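Local coordinates for putative branched chain amino acid ABC transporter, periplasmic amino acid-binding protein (Brucella ovis, PDB 4XFK), which probably binds leucine, isoleucine, valine, threonine and alanine as the periplasmic component of an ABC-type amino-acid transport system, at residues Ala257-His262 with Gln357-Lys362. The protein carries 1 engineered substitution. Sequence-based numbering, arbitrary orientation.
Sequences AIAEGH and QEVSKK
V359 meets the turn A259-H262 with both its backbone and its side chain. Two backbone bonds join the segments. G261 N donates to V359 O at 2.9 Å, and V359 N donates to H262 O at 2.9 Å. E358 CA adds a CA-H...O contact to the same H262 oxygen at 3.3 Å.

The side chain of V359 points at the turn. V359 CG1 lies anti to the backbone N (chi1 180°) and touches A259 O at 3.2 Å. V359 CG2 sits nearer H262 O, at 3.5 Å. The A259 CB is a looser apolar neighbour of CG1, and the H262 CB is a similarly loose neighbour of CG2. Within the two segments the nearest neighbours of the valine side chain are thus the carbonyl oxygens of A259 and H262. F374 and Y372 also touch it.

A259-H262 is a type II beta turn with G261 at its third position. Phi is positive there (96°), and glycine is the usual residue at this place in such a turn. The turn leads into strand 263-266, which pairs antiparallel with strand 350-360. The two bonds thus carry this pairing back into the loop, in the mixed sheet of a periplasmic binding protein. Q357 continues the ladder by backbone bonding with V264.

The H262 ring turns back to the I258 carbonyl, just before the turn. The I258 carbonyl carbon lies in the ring plane, at the ring edge. H262 NE2 makes a weak bond to I258 O, 2.7 Å long but bent to 127°. Strand 240-243 ties down the loop: F241 N donates to H262 ND1, and K240 NZ bonds to E260 O and, weakly, to I258 O.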
# COMPACT_ATOMS: atom_id res chain seq x y z
N ALA A 257 14.34 -14.23 18.21
CA ALA A 257 14.17 -14.03 19.64
C ALA A 257 13.59 -12.66 20.04
O ALA A 257 13.11 -12.51 21.16
CB ALA A 257 15.49 -14.28 20.36
N ILE A 258 13.65 -11.67 19.15
CA ILE A 258 13.15 -10.34 19.50
C ILE A 258 11.79 -10.03 18.87
O ILE A 258 11.38 -8.88 18.80
CB ILE A 258 14.14 -9.20 19.13
CG1 ILE A 258 14.31 -9.06 17.62
CG2 ILE A 258 15.49 -9.41 19.82
CD1 ILE A 258 14.96 -7.75 17.19
N ALA A 259 11.09 -11.07 18.43
CA ALA A 259 9.84 -10.89 17.69
C ALA A 259 8.75 -10.11 18.45
O ALA A 259 8.06 -9.27 17.85
CB ALA A 259 9.29 -12.23 17.23
N GLU A 260 8.59 -10.39 19.74
CA GLU A 260 7.49 -9.81 20.50
C GLU A 260 7.51 -8.28 20.50
O GLU A 260 8.55 -7.67 20.72
CB GLU A 260 7.51 -10.33 21.94
CG GLU A 260 6.34 -9.85 22.81
CD GLU A 260 6.45 -10.31 24.27
OE1 GLU A 260 7.45 -10.96 24.63
OE2 GLU A 260 5.53 -10.00 25.06
N GLY A 261 6.37 -7.66 20.23
CA GLY A 261 6.19 -6.26 20.55
C GLY A 261 6.44 -5.24 19.45
O GLY A 261 6.24 -4.05 19.67
N HIS A 262 6.91 -5.69 18.29
CA HIS A 262 7.04 -4.77 17.15
C HIS A 262 5.66 -4.43 16.60
O HIS A 262 4.70 -5.17 16.82
CB HIS A 262 7.96 -5.36 16.09
CG HIS A 262 9.32 -5.66 16.61
ND1 HIS A 262 10.30 -4.69 16.74
CD2 HIS A 262 9.86 -6.81 17.08
CE1 HIS A 262 11.39 -5.24 17.25
NE2 HIS A 262 11.14 -6.52 17.48
N GLN A 357 -1.28 -2.82 15.02
CA GLN A 357 -1.12 -4.23 15.40
C GLN A 357 0.24 -4.47 16.05
O GLN A 357 1.24 -3.85 15.66
CB GLN A 357 -1.23 -5.11 14.16
CG GLN A 357 -2.56 -4.99 13.42
CD GLN A 357 -2.44 -5.32 11.95
OE1 GLN A 357 -2.17 -6.46 11.58
NE2 GLN A 357 -2.64 -4.32 11.09
N GLU A 358 0.28 -5.40 17.00
CA GLU A 358 1.52 -5.76 17.68
C GLU A 358 1.85 -7.23 17.42
O GLU A 358 0.96 -8.05 17.28
CB GLU A 358 1.39 -5.52 19.18
CG GLU A 358 0.31 -6.36 19.86
CD GLU A 358 0.20 -6.09 21.34
OE1 GLU A 358 1.14 -6.44 22.08
OE2 GLU A 358 -0.83 -5.54 21.76
N VAL A 359 3.14 -7.55 17.35
CA VAL A 359 3.55 -8.94 17.22
C VAL A 359 3.39 -9.64 18.57
O VAL A 359 3.97 -9.20 19.57
CB VAL A 359 4.99 -9.05 16.71
CG1 VAL A 359 5.39 -10.52 16.58
CG2 VAL A 359 5.13 -8.32 15.37
N SER A 360 2.61 -10.71 18.60
CA SER A 360 2.18 -11.32 19.85
C SER A 360 1.83 -12.79 19.64
O SER A 360 1.33 -13.17 18.58
CB SER A 360 0.95 -10.59 20.39
OG SER A 360 0.40 -11.27 21.51
N LYS A 361 2.07 -13.60 20.66
CA LYS A 361 1.67 -15.00 20.62
C LYS A 361 0.15 -15.13 20.68
O LYS A 361 -0.40 -16.19 20.39
CB LYS A 361 2.30 -15.78 21.77
CG LYS A 361 3.78 -16.04 21.62
CD LYS A 361 4.27 -16.92 22.75
CE LYS A 361 5.74 -17.23 22.61
NZ LYS A 361 6.16 -18.17 23.68
N LYS A 362 -0.52 -14.06 21.08
CA LYS A 362 -1.97 -14.08 21.21
C LYS A 362 -2.69 -14.03 19.86
O LYS A 362 -3.87 -14.33 19.78
CB LYS A 362 -2.46 -12.93 22.10
CG LYS A 362 -2.02 -13.04 23.56
CD LYS A 362 -2.39 -11.77 24.33
CE LYS A 362 -1.90 -11.84 25.77
NZ LYS A 362 -0.43 -12.06 25.87